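Local atomic coordinates of ancylostoma secreted protein 1 (Necator americanus, PDB entry 3NT8), a protein that is probably associated with the transition of infective hookworm larvae to parasitism and is built from two domains of the CAP family. Residues V135-Y141 / N185-T191; E56-S60 / A130-V135; W126-A130 / L146-M152; K67-K71 / E210-K216. Residue numbers count along the deposited sequence, not the author numbering.

Contact 1 (V135-Y141 / N185-T191)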
loop_
_atom_site.group_PDB
_atom_site.type_symbol
_atom_site.label_atom_id
_atom_site.label_comp_id
_atom_site.label_asym_id
_atom_site.label_seq_id
_atom_site.Cartn_x
_atom_site.Cartn_y
_atom_site.Cartn_z
ATOM N N VAL A 135 5.808 16.464 9.628
ATOM C CA VAL A 135 5.382 15.595 8.536
ATOM C C VAL A 135 5.400 16.480 7.267
ATOM O O VAL A 135 4.913 17.633 7.287
ATOM C CB VAL A 135 3.944 15.056 8.781
ATOM C CG1 VAL A 135 3.392 14.365 7.578
ATOM C CG2 VAL A 135 3.874 14.079 9.987
ATOM N N GLY A 136 5.988 15.940 6.194
ATOM C CA GLY A 136 5.990 16.527 4.844
ATOM C C GLY A 136 4.637 16.954 4.220
ATOM O O GLY A 136 3.573 16.437 4.598
ATOM N N PRO A 137 4.677 17.902 3.247
ATOM C CA PRO A 137 3.456 18.587 2.763
ATOM C C PRO A 137 2.349 17.658 2.171
ATOM O O PRO A 137 1.146 18.087 2.143
ATOM C CB PRO A 137 4.000 19.587 1.718
ATOM C CG PRO A 137 5.309 18.919 1.192
ATOM C CD PRO A 137 5.882 18.266 2.461
ATOM N N ASP A 138 2.728 16.440 1.720
ATOM C CA ASP A 138 1.778 15.462 1.192
ATOM C C ASP A 138 1.499 14.293 2.218
ATOM O O ASP A 138 0.895 13.284 1.878
ATOM C CB ASP A 138 2.264 14.902 -0.140
ATOM C CG ASP A 138 2.443 15.977 -1.228
ATOM O OD1 ASP A 138 1.767 17.044 -1.168
ATOM O OD2 ASP A 138 3.261 15.720 -2.155
ATOM N N ASN A 139 1.915 14.492 3.475
ATOM C CA ASN A 139 1.790 13.516 4.536
ATOM C C ASN A 139 2.599 12.272 4.206
ATOM O O ASN A 139 2.273 11.167 4.665
ATOM C CB ASN A 139 0.316 13.194 4.836
ATOM C CG ASN A 139 -0.613 14.410 4.658
ATOM O OD1 ASN A 139 -0.380 15.496 5.190
ATOM N ND2 ASN A 139 -1.655 14.221 3.877
ATOM N N LYS A 140 3.648 12.455 3.385
ATOM C CA LYS A 140 4.427 11.295 2.926
ATOM C C LYS A 140 5.386 10.822 3.959
ATOM O O LYS A 140 5.995 11.657 4.660
ATOM C CB LYS A 140 5.155 11.546 1.587
ATOM C CG LYS A 140 4.189 11.675 0.414
ATOM C CD LYS A 140 4.830 12.088 -0.898
ATOM C CE LYS A 140 3.784 11.883 -2.013
ATOM N NZ LYS A 140 4.355 12.477 -3.270
ATOM N N TYR A 141 5.546 9.497 4.049
ATOM C CA TYR A 141 6.546 8.905 4.973
ATOM C C TYR A 141 7.937 9.100 4.391
ATOM O O TYR A 141 8.204 8.714 3.229
ATOM C CB TYR A 141 6.336 7.394 5.196
ATOM C CG TYR A 141 7.281 6.825 6.242
ATOM C CD1 TYR A 141 6.974 6.922 7.617
ATOM C CD2 TYR A 141 8.464 6.185 5.878
ATOM C CE1 TYR A 141 7.842 6.393 8.607
ATOM C CE2 TYR A 141 9.351 5.671 6.831
ATOM C CZ TYR A 141 9.030 5.795 8.188
ATOM O OH TYR A 141 9.825 5.269 9.128
ATOM N N ASN A 185 8.098 7.528 0.865
ATOM C CA ASN A 185 7.352 8.423 -0.015
ATOM C C ASN A 185 5.855 8.103 -0.239
ATOM O O ASN A 185 5.191 8.777 -1.065
ATOM C CB ASN A 185 8.096 8.589 -1.371
ATOM C CG ASN A 185 9.455 9.323 -1.207
ATOM O OD1 ASN A 185 10.474 8.849 -1.676
ATOM N ND2 ASN A 185 9.452 10.454 -0.514
ATOM N N GLN A 186 5.349 7.053 0.432
ATOM C CA GLN A 186 3.896 6.720 0.409
ATOM C C GLN A 186 3.186 7.603 1.443
ATOM O O GLN A 186 3.707 7.785 2.540
ATOM C CB GLN A 186 3.670 5.254 0.774
ATOM C CG GLN A 186 2.198 4.850 1.094
ATOM C CD GLN A 186 2.074 3.390 1.529
ATOM O OE1 GLN A 186 2.421 3.056 2.682
ATOM N NE2 GLN A 186 1.609 2.513 0.627
ATOM N N PRO A 187 2.038 8.199 1.076
ATOM C CA PRO A 187 1.315 9.059 2.000
ATOM C C PRO A 187 0.701 8.260 3.132
ATOM O O PRO A 187 0.089 7.202 2.914
ATOM C CB PRO A 187 0.244 9.717 1.145
ATOM C CG PRO A 187 0.200 8.879 -0.151
ATOM C CD PRO A 187 1.582 8.363 -0.314
ATOM N N MET A 188 0.915 8.758 4.343
ATOM C CA MET A 188 0.338 8.117 5.533
ATOM C C MET A 188 -1.185 8.229 5.453
ATOM O O MET A 188 -1.888 7.307 5.861
ATOM C CB MET A 188 0.900 8.734 6.798
ATOM C CG MET A 188 2.328 8.310 7.007
ATOM S SD MET A 188 3.177 8.981 8.408
ATOM C CE MET A 188 3.351 10.696 7.876
ATOM N N TRP A 189 -1.664 9.328 4.843
ATOM C CA TRP A 189 -3.101 9.540 4.601
ATOM C C TRP A 189 -3.241 10.576 3.475
ATOM O O TRP A 189 -2.301 11.366 3.161
ATOM C CB TRP A 189 -3.861 10.008 5.917
ATOM C CG TRP A 189 -3.443 11.410 6.387
ATOM C CD1 TRP A 189 -4.000 12.628 6.004
ATOM C CD2 TRP A 189 -2.404 11.742 7.327
ATOM N NE1 TRP A 189 -3.387 13.674 6.668
ATOM C CE2 TRP A 189 -2.407 13.158 7.485
ATOM C CE3 TRP A 189 -1.493 10.986 8.072
ATOM C CZ2 TRP A 189 -1.488 13.819 8.301
ATOM C CZ3 TRP A 189 -0.609 11.649 8.914
ATOM C CH2 TRP A 189 -0.590 13.057 8.995
ATOM N N GLU A 190 -4.445 10.655 2.920
ATOM C CA GLU A 190 -4.687 11.639 1.862
ATOM C C GLU A 190 -5.337 12.853 2.423
ATOM O O GLU A 190 -6.269 12.766 3.197
ATOM C CB GLU A 190 -5.515 11.022 0.731
ATOM C CG GLU A 190 -4.677 10.049 -0.129
ATOM C CD GLU A 190 -5.417 9.515 -1.346
ATOM O OE1 GLU A 190 -6.583 9.067 -1.217
ATOM O OE2 GLU A 190 -4.796 9.534 -2.433
ATOM N N THR A 191 -4.806 14.012 2.077
ATOM C CA THR A 191 -5.416 15.289 2.515
ATOM C C THR A 191 -6.858 15.405 1.925
ATOM O O THR A 191 -7.078 15.239 0.710
ATOM C CB THR A 191 -4.497 16.507 2.185
ATOM O OG1 THR A 191 -3.161 16.269 2.632
ATOM C CG2 THR A 191 -4.961 17.765 2.869
HETATM O O HOH W 1 -1.397 18.296 1.722
#
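Two loops can pair like strands without forming a sheet: V135-Y141, between helices 129-133 and 147-153 of the first CAP-family region, meets N185-T191, which runs into strand 190-191. Val-135 opens the contact through packing alone: its CG1 lies 3.7 Å from CE of Met-188. From Gly-136 the chain makes a type I turn closed at Asn-139, and Pro-137 O reaches OG1 of Thr-191 through a shared water. Within the loop, Asp-138 OD2 lies 3.6 Å from NZ of Lys-140, a salt bridge. Asn-139 does most of the joining. Its ND2 donates to Trp-189 O (3.0 Å) and to Thr-191 OG1 (2.8 Å), its O receives Met-188 N at 2.8 Å, and its CB sits over the six-membered ring of Trp-189 in a CH-pi contact, while OD1 is held by Asn-64. Lys-140 and Pro-187 then form an antiparallel, non-hydrogen-bonded pair with CA atoms 3.9 Å apart, a position where proline's missing N-H costs no cross-strand bond. At Tyr-141, N donates to Gln-186 O (2.9 Å) and O accepts from Asn-185 N (2.6 Å); the ring departs to pack on helix 147-153. The chemistry is thus mainly polar and directional: three backbone bonds set the register of the irregular loops, and one asparagine side chain, satisfied at both ends of its amide, extends the match to Thr-191.

Contact 2 (E56-S60 / A130-V135)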
loop_
_atom_site.group_PDB
_atom_site.type_symbol
_atom_site.label_atom_id
_atom_site.label_comp_id
_atom_site.label_asym_id
_atom_site.label_seq_id
_atom_site.Cartn_x
_atom_site.Cartn_y
_atom_site.Cartn_z
ATOM N N GLU A 56 -4.962 17.976 14.946
ATOM C CA GLU A 56 -3.785 17.458 15.600
ATOM C C GLU A 56 -2.571 18.334 15.290
ATOM O O GLU A 56 -2.265 18.673 14.109
ATOM C CB GLU A 56 -3.566 16.014 15.135
ATOM C CG GLU A 56 -2.484 15.227 15.831
ATOM C CD GLU A 56 -2.771 14.975 17.303
ATOM O OE1 GLU A 56 -3.902 14.677 17.675
ATOM O OE2 GLU A 56 -1.831 15.077 18.085
ATOM N N ASP A 57 -1.859 18.644 16.366
ATOM C CA ASP A 57 -0.670 19.423 16.301
ATOM C C ASP A 57 0.427 18.768 15.510
ATOM O O ASP A 57 0.634 17.531 15.568
ATOM C CB ASP A 57 -0.169 19.781 17.708
ATOM C CG ASP A 57 -1.000 20.853 18.340
ATOM O OD1 ASP A 57 -1.988 21.362 17.699
ATOM O OD2 ASP A 57 -0.693 21.171 19.485
ATOM N N SER A 58 1.155 19.621 14.813
ATOM C CA SER A 58 2.416 19.270 14.179
ATOM C C SER A 58 3.606 20.002 14.848
ATOM O O SER A 58 3.453 20.580 15.892
ATOM C CB SER A 58 2.323 19.551 12.689
ATOM O OG SER A 58 3.354 18.922 11.960
ATOM N N ASN A 59 4.805 19.941 14.290
ATOM C CA ASN A 59 5.910 20.696 14.882
ATOM C C ASN A 59 5.714 22.194 14.679
ATOM O O ASN A 59 6.273 22.984 15.438
ATOM C CB ASN A 59 7.228 20.300 14.255
ATOM C CG ASN A 59 7.205 20.445 12.730
ATOM O OD1 ASN A 59 6.141 20.492 12.092
ATOM N ND2 ASN A 59 8.378 20.496 12.145
ATOM N N SER A 60 4.942 22.576 13.669
ATOM C CA SER A 60 4.779 23.983 13.372
ATOM C C SER A 60 3.337 24.392 13.290
ATOM O O SER A 60 2.997 25.440 13.778
ATOM C CB SER A 60 5.514 24.429 12.103
ATOM O OG SER A 60 5.512 25.850 11.995
ATOM N N ALA A 130 5.336 12.877 15.186
ATOM C CA ALA A 130 4.897 13.885 14.267
ATOM C C ALA A 130 5.068 15.274 14.822
ATOM O O ALA A 130 5.393 16.197 14.074
ATOM C CB ALA A 130 3.487 13.646 13.941
ATOM N N LYS A 131 4.809 15.439 16.114
ATOM C CA LYS A 131 4.940 16.712 16.759
ATOM C C LYS A 131 6.386 17.112 16.907
ATOM O O LYS A 131 6.710 18.292 16.858
ATOM C CB LYS A 131 4.277 16.652 18.151
ATOM C CG LYS A 131 4.486 17.902 19.000
ATOM C CD LYS A 131 3.418 18.923 18.812
ATOM C CE LYS A 131 3.468 19.980 19.906
ATOM N NZ LYS A 131 2.496 19.690 20.996
ATOM N N LYS A 132 7.259 16.140 17.126
ATOM C CA LYS A 132 8.665 16.444 17.350
ATOM C C LYS A 132 9.467 16.701 16.082
ATOM O O LYS A 132 10.306 17.577 16.072
ATOM C CB LYS A 132 9.316 15.375 18.227
ATOM C CG LYS A 132 8.910 15.513 19.718
ATOM C CD LYS A 132 9.881 14.699 20.604
ATOM C CE LYS A 132 9.539 14.763 22.106
ATOM N NZ LYS A 132 8.235 14.101 22.443
ATOM N N ASN A 133 9.181 15.949 15.019
ATOM C CA ASN A 133 9.914 16.005 13.725
ATOM C C ASN A 133 9.203 16.698 12.558
ATOM O O ASN A 133 9.821 17.311 11.701
ATOM C CB ASN A 133 10.255 14.583 13.288
ATOM C CG ASN A 133 11.149 13.888 14.273
ATOM O OD1 ASN A 133 12.313 14.284 14.451
ATOM N ND2 ASN A 133 10.616 12.833 14.947
ATOM N N GLY A 134 7.891 16.540 12.517
ATOM C CA GLY A 134 7.061 17.204 11.535
ATOM C C GLY A 134 6.765 16.159 10.493
ATOM O O GLY A 134 7.388 15.111 10.493
ATOM N N VAL A 135 5.808 16.464 9.628
ATOM C CA VAL A 135 5.382 15.595 8.536
ATOM C C VAL A 135 5.400 16.480 7.267
ATOM O O VAL A 135 4.913 17.633 7.287
ATOM C CB VAL A 135 3.944 15.056 8.781
ATOM C CG1 VAL A 135 3.392 14.365 7.578
ATOM C CG2 VAL A 135 3.874 14.079 9.987
HETATM O O HOH W 2 3.325 19.375 9.565
HETATM O O HOH W 3 6.068 19.935 9.505
HETATM O O HOH W 4 10.568 19.687 14.040
#
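A surface loop can meet a helix end largely through water, as E56-S60 does with A130-V135. The charged term is modest: OD2 of Asp-57 stands 3.8 Å from NZ of Lys-131, a long salt bridge, while OD1 of the same carboxylate pairs with Lys-62. Van der Waals and weak polar contacts bring the backbones together. Ser-58 O lies 3.4 Å from CD of Lys-131, and Asn-59 CA makes a CA-H...O contact of 3.2 Å with Lys-131 O, near the end of the helix. Gly-134, the first residue to leave helical geometry, has a phi of 101° that a side chain would not tolerate well; a CB there would also clash with ND2 of Asn-59, so the absence of one lets Asn-59 CG come within 3.5 Å of Gly-134 CA. Water supplies the hydrogen-bonded links. One molecule bridges Ser-58 OG and Val-135 O, another joins Asn-59 OD1 to Val-135 O by a weak second bond, and a third connects Asn-59 ND2 with Lys-132 O. In the fold, the loop that follows helix 34-52 thereby lies along the C-terminal end of helix 129-133. Glu-56 ties it back through Arg-50 of the long helix and Trp-127 of helix 119-127, while Ala-130 and Val-135 rest on Phe-149 of helix 147-153.

Contact 3 (W126-A130 / L146-M152)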
loop_
_atom_site.group_PDB
_atom_site.type_symbol
_atom_site.label_atom_id
_atom_site.label_comp_id
_atom_site.label_asym_id
_atom_site.label_seq_id
_atom_site.Cartn_x
_atom_site.Cartn_y
_atom_site.Cartn_z
ATOM N N TRP A 126 5.113 6.842 21.078
ATOM C CA TRP A 126 4.973 6.457 19.644
ATOM C C TRP A 126 4.416 7.582 18.812
ATOM O O TRP A 126 4.940 7.904 17.750
ATOM C CB TRP A 126 4.097 5.207 19.479
ATOM C CG TRP A 126 4.698 3.972 19.996
ATOM C CD1 TRP A 126 6.054 3.742 20.228
ATOM C CD2 TRP A 126 4.036 2.736 20.319
ATOM N NE1 TRP A 126 6.225 2.466 20.689
ATOM C CE2 TRP A 126 5.016 1.838 20.790
ATOM C CE3 TRP A 126 2.725 2.306 20.262
ATOM C CZ2 TRP A 126 4.728 0.523 21.186
ATOM C CZ3 TRP A 126 2.437 0.999 20.689
ATOM C CH2 TRP A 126 3.438 0.134 21.151
ATOM N N TRP A 127 3.348 8.178 19.334
ATOM C CA TRP A 127 2.613 9.211 18.659
ATOM C C TRP A 127 3.425 10.547 18.474
ATOM O O TRP A 127 3.177 11.283 17.500
ATOM C CB TRP A 127 1.249 9.432 19.401
ATOM C CG TRP A 127 0.276 10.341 18.558
ATOM C CD1 TRP A 127 0.093 11.690 18.686
ATOM C CD2 TRP A 127 -0.515 9.939 17.415
ATOM N NE1 TRP A 127 -0.804 12.142 17.746
ATOM C CE2 TRP A 127 -1.177 11.094 16.939
ATOM C CE3 TRP A 127 -0.753 8.708 16.775
ATOM C CZ2 TRP A 127 -2.054 11.057 15.875
ATOM C CZ3 TRP A 127 -1.620 8.670 15.713
ATOM C CH2 TRP A 127 -2.257 9.840 15.259
ATOM N N SER A 128 4.437 10.801 19.323
ATOM C CA SER A 128 5.079 12.091 19.439
ATOM C C SER A 128 6.021 12.319 18.252
ATOM O O SER A 128 6.622 13.369 18.140
ATOM C CB SER A 128 5.792 12.301 20.819
ATOM O OG SER A 128 6.845 11.364 21.050
ATOM N N GLY A 129 6.160 11.283 17.408
ATOM C CA GLY A 129 6.925 11.330 16.181
ATOM C C GLY A 129 6.624 12.584 15.365
ATOM O O GLY A 129 7.539 13.294 14.961
ATOM N N ALA A 130 5.336 12.877 15.186
ATOM C CA ALA A 130 4.897 13.885 14.267
ATOM C C ALA A 130 5.068 15.274 14.822
ATOM O O ALA A 130 5.393 16.197 14.074
ATOM C CB ALA A 130 3.487 13.646 13.941
ATOM N N LEU A 146 9.525 9.005 12.089
ATOM C CA LEU A 146 8.052 8.829 11.988
ATOM C C LEU A 146 7.629 7.354 12.011
ATOM O O LEU A 146 6.440 7.002 11.825
ATOM C CB LEU A 146 7.536 9.530 10.698
ATOM C CG LEU A 146 7.686 11.070 10.672
ATOM C CD1 LEU A 146 7.527 11.628 9.261
ATOM C CD2 LEU A 146 6.827 11.829 11.615
ATOM N N PHE A 147 8.581 6.450 12.195
ATOM C CA PHE A 147 8.242 5.036 12.098
ATOM C C PHE A 147 7.037 4.651 12.933
ATOM O O PHE A 147 6.093 4.007 12.447
ATOM C CB PHE A 147 9.394 4.170 12.537
ATOM C CG PHE A 147 9.083 2.693 12.467
ATOM C CD1 PHE A 147 9.085 2.014 11.243
ATOM C CD2 PHE A 147 8.754 1.993 13.616
ATOM C CE1 PHE A 147 8.776 0.650 11.166
ATOM C CE2 PHE A 147 8.448 0.609 13.542
ATOM C CZ PHE A 147 8.440 -0.032 12.320
ATOM N N ALA A 148 7.096 4.977 14.210
ATOM C CA ALA A 148 6.108 4.553 15.144
ATOM C C ALA A 148 4.774 5.307 14.943
ATOM O O ALA A 148 3.738 4.709 15.067
ATOM C CB ALA A 148 6.678 4.710 16.602
ATOM N N PHE A 149 4.835 6.587 14.576
ATOM C CA PHE A 149 3.670 7.397 14.259
ATOM C C PHE A 149 2.944 6.920 13.015
ATOM O O PHE A 149 1.726 6.901 13.041
ATOM C CB PHE A 149 4.065 8.889 14.145
ATOM C CG PHE A 149 2.975 9.797 13.548
ATOM C CD1 PHE A 149 1.953 10.291 14.350
ATOM C CD2 PHE A 149 2.993 10.164 12.189
ATOM C CE1 PHE A 149 0.942 11.134 13.827
ATOM C CE2 PHE A 149 1.991 11.028 11.630
ATOM C CZ PHE A 149 0.960 11.504 12.445
ATOM N N SER A 150 3.676 6.495 11.983
ATOM C CA SER A 150 3.134 5.993 10.713
ATOM C C SER A 150 2.222 4.778 10.830
ATOM O O SER A 150 1.151 4.769 10.207
ATOM C CB SER A 150 4.248 5.767 9.675
ATOM O OG SER A 150 4.992 4.573 9.879
ATOM N N ASN A 151 2.594 3.801 11.673
ATOM C CA ASN A 151 1.737 2.663 11.998
ATOM C C ASN A 151 0.481 3.048 12.733
ATOM O O ASN A 151 -0.561 2.483 12.474
ATOM C CB ASN A 151 2.458 1.517 12.784
ATOM C CG ASN A 151 3.679 0.997 12.045
ATOM O OD1 ASN A 151 3.606 0.792 10.853
ATOM N ND2 ASN A 151 4.821 0.865 12.745
ATOM N N MET A 152 0.569 4.034 13.606
ATOM C CA MET A 152 -0.610 4.453 14.387
ATOM C C MET A 152 -1.643 5.174 13.520
ATOM O O MET A 152 -2.842 5.005 13.736
ATOM C CB MET A 152 -0.204 5.328 15.571
ATOM C CG MET A 152 0.696 4.642 16.555
ATOM S SD MET A 152 0.906 5.513 18.159
ATOM C CE MET A 152 -0.808 5.614 18.746
#
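Close packing of helices is a matter of fitting large side chains into hollows that small residues leave, and W126-A130 against L146-M152 illustrates it with almost purely apolar means. The Phe-149 ring is the central bump. Its edge meets the face of Trp-127 in a T-shaped pair, centroids 4.8 Å apart and planes at 65°, while CB of Ala-130 presses on its face as a CH-pi contact, 3.5 Å from the ring centroid. Gly-129 keeps the floor of this hollow low: a CB there would come within 3.1 Å of Phe-149 CB. At one end, CD2 of Leu-146 fills the space beside Gly-129 O (3.7 Å) and Ala-130 CA (3.9 Å). At the other, Met-152 wedges against both tryptophans, its SD 3.5 Å from CB of Trp-126 and near the edges of both indoles in Met-aromatic contacts. Ala-148, being small, lets CD1 of Trp-126 approach its CB to 3.8 Å. Trp-126 continues onto strands 100-107 and 170-177, whereas Trp-127 and Met-152 meet helix 34-52, and Trp-127 NE1 bonds to Glu-56. The contact joins helices within one helical layer of the alpha-beta-alpha sandwich of the CAP fold, in which a central sheet lies between helices.

Contact 4 (K67-K71 / E210-K216)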
loop_
_atom_site.group_PDB
_atom_site.type_symbol
_atom_site.label_atom_id
_atom_site.label_comp_id
_atom_site.label_asym_id
_atom_site.label_seq_id
_atom_site.Cartn_x
_atom_site.Cartn_y
_atom_site.Cartn_z
ATOM N N LYS A 67 -9.125 12.335 4.521
ATOM C CA LYS A 67 -10.237 11.576 3.998
ATOM C C LYS A 67 -9.871 10.104 4.103
ATOM O O LYS A 67 -8.669 9.755 4.237
ATOM C CB LYS A 67 -10.535 11.980 2.558
ATOM C CG LYS A 67 -9.376 11.857 1.570
ATOM C CD LYS A 67 -9.870 12.215 0.140
ATOM C CE LYS A 67 -8.774 12.038 -0.913
ATOM N NZ LYS A 67 -9.062 12.761 -2.237
ATOM N N ASN A 68 -10.881 9.232 4.040
ATOM C CA ASN A 68 -10.636 7.765 4.147
ATOM C C ASN A 68 -9.805 7.358 5.400
ATOM O O ASN A 68 -9.005 6.446 5.364
ATOM C CB ASN A 68 -9.939 7.252 2.860
ATOM C CG ASN A 68 -10.738 7.525 1.594
ATOM O OD1 ASN A 68 -11.967 7.557 1.614
ATOM N ND2 ASN A 68 -10.051 7.659 0.486
ATOM N N MET A 69 -9.950 8.065 6.516
ATOM C CA MET A 69 -9.266 7.645 7.743
ATOM C C MET A 69 -10.119 6.642 8.444
ATOM O O MET A 69 -11.203 6.986 8.945
ATOM C CB MET A 69 -8.992 8.817 8.669
ATOM C CG MET A 69 -8.311 8.430 9.978
ATOM S SD MET A 69 -6.610 7.833 9.825
ATOM C CE MET A 69 -5.659 9.265 9.311
ATOM N N TYR A 70 -9.670 5.387 8.441
ATOM C CA TYR A 70 -10.411 4.266 9.071
ATOM C C TYR A 70 -10.236 4.115 10.601
ATOM O O TYR A 70 -9.140 4.312 11.175
ATOM C CB TYR A 70 -10.173 2.921 8.336
ATOM C CG TYR A 70 -10.961 2.809 7.055
ATOM C CD1 TYR A 70 -12.094 1.985 6.992
ATOM C CD2 TYR A 70 -10.672 3.619 5.964
ATOM C CE1 TYR A 70 -12.868 1.921 5.889
ATOM C CE2 TYR A 70 -11.438 3.542 4.802
ATOM C CZ TYR A 70 -12.507 2.704 4.762
ATOM O OH TYR A 70 -13.243 2.675 3.589
ATOM N N LYS A 71 -11.352 3.819 11.236
ATOM C CA LYS A 71 -11.403 3.502 12.659
ATOM C C LYS A 71 -10.851 2.104 12.748
ATOM O O LYS A 71 -11.204 1.269 11.925
ATOM C CB LYS A 71 -12.839 3.497 13.130
ATOM C CG LYS A 71 -13.003 3.342 14.621
ATOM C CD LYS A 71 -14.479 3.506 15.031
ATOM C CE LYS A 71 -14.583 3.437 16.621
ATOM N NZ LYS A 71 -15.981 3.316 17.127
ATOM N N GLU A 210 -18.340 7.176 11.002
ATOM C CA GLU A 210 -18.627 7.558 12.386
ATOM C C GLU A 210 -17.813 8.774 12.751
ATOM O O GLU A 210 -16.624 8.659 13.059
ATOM C CB GLU A 210 -18.260 6.440 13.339
ATOM C CG GLU A 210 -19.335 5.415 13.492
ATOM C CD GLU A 210 -18.942 4.317 14.424
ATOM O OE1 GLU A 210 -18.144 4.603 15.368
ATOM O OE2 GLU A 210 -19.451 3.187 14.210
ATOM N N ASP A 211 -18.450 9.942 12.749
ATOM C CA ASP A 211 -17.803 11.208 13.165
ATOM C C ASP A 211 -16.384 11.343 12.558
ATOM O O ASP A 211 -15.383 11.432 13.275
ATOM C CB ASP A 211 -17.869 11.395 14.719
ATOM C CG ASP A 211 -17.334 12.756 15.179
ATOM O OD1 ASP A 211 -17.490 13.775 14.449
ATOM O OD2 ASP A 211 -16.756 12.833 16.293
ATOM N N GLY A 212 -16.309 11.352 11.227
ATOM C CA GLY A 212 -15.029 11.557 10.510
ATOM C C GLY A 212 -14.140 10.323 10.318
ATOM O O GLY A 212 -13.099 10.397 9.657
ATOM N N LEU A 213 -14.538 9.194 10.901
ATOM C CA LEU A 213 -13.766 7.967 10.738
ATOM C C LEU A 213 -14.557 7.006 9.902
ATOM O O LEU A 213 -15.739 6.744 10.186
ATOM C CB LEU A 213 -13.356 7.295 12.092
ATOM C CG LEU A 213 -12.316 8.010 12.992
ATOM C CD1 LEU A 213 -12.093 7.280 14.334
ATOM C CD2 LEU A 213 -11.013 8.221 12.247
ATOM N N CYS A 214 -13.918 6.505 8.847
ATOM C CA CYS A 214 -14.533 5.453 8.051
ATOM C C CYS A 214 -14.572 4.143 8.794
ATOM O O CYS A 214 -13.698 3.885 9.589
ATOM C CB CYS A 214 -13.807 5.306 6.700
ATOM S SG CYS A 214 -14.021 6.784 5.696
ATOM N N THR A 215 -15.574 3.309 8.535
ATOM C CA THR A 215 -15.692 2.038 9.219
ATOM C C THR A 215 -15.840 0.884 8.204
ATOM O O THR A 215 -16.746 0.883 7.427
ATOM C CB THR A 215 -16.858 1.985 10.259
ATOM O OG1 THR A 215 -18.117 2.100 9.600
ATOM C CG2 THR A 215 -16.696 3.106 11.329
ATOM N N LYS A 216 -14.916 -0.070 8.240
ATOM C CA LYS A 216 -14.859 -1.126 7.282
ATOM C C LYS A 216 -15.936 -2.143 7.622
ATOM O O LYS A 216 -16.098 -2.518 8.765
ATOM C CB LYS A 216 -13.429 -1.736 7.283
ATOM C CG LYS A 216 -13.238 -3.130 6.643
ATOM C CD LYS A 216 -13.118 -3.040 5.151
ATOM C CE LYS A 216 -13.144 -4.418 4.483
ATOM N NZ LYS A 216 -11.935 -5.177 4.913
HETATM O O HOH W 5 -11.836 10.272 6.993
HETATM O O HOH W 6 -13.324 -0.088 10.614
#
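A disulfide-bonded beta-hairpin, strands 208-210 and 213-215, docks against K67-K71, showing how a small cysteine-rich element can join a CAP domain through a single backbone bridge backed by side chains. Tyr-70 and Cys-214 are the bridged pair, CA atoms 4.4 Å apart. Cys-214 N donates to Met-69 O at 2.8 Å and Lys-71 N to Cys-214 O at 2.9 Å, so one residue of the hairpin serves both neighbours of Tyr-70, a parallel-bridge pattern. The hairpin turns through a type I' turn from Glu-210 to Leu-213, Gly-212 at positive phi. Such a hairpin is consistent with the cysteine-rich extensions that accompany CAP domains in many relatives; Cys-214 is joined to Cys-201. CB of Cys-214 lies over the face of Tyr-70, 3.4 Å from the ring centroid, with SG of Cys-214 at 4.6 Å in a sulfur-aromatic contact, while Tyr-70 OH bonds to Ser-207 and Tyr-204. Leu-213 CD2 packs 3.5 Å from CG of Met-69, whose side chain continues onto helix 34-52. Lys-71 NZ and Glu-210 OE1 form a 3.1 Å salt bridge. Two waters extend the seam, one between Met-69 N and Gly-212 O, the other between Lys-71 O and Lys-216 N.

How the contacts relate
Across the four contacts, chemistry follows the kind of element that meets as well as burial. Contacts 3 and 4 are buried, contact 1 is partly so, and contact 2 lies at the surface. Contact 3, helix against helix, is held by aromatic and apolar side chains, whereas contact 4, also buried, relies on backbone bonds between non-helical segments, as does contact 1. Contact 2 depends on waters and a long salt bridge. Contacts 2 and 3 share Ala-130 and helix 129-133, and Val-135 passes from contact 2 into contact 1. Tyr-141 and Met-188 of contact 1 rest on the 146-152 segment of contact 3, while Glu-190 probably hydrogen-bonds Lys-67 of contact 4. Contact 4 touches neither contact 2 nor contact 3.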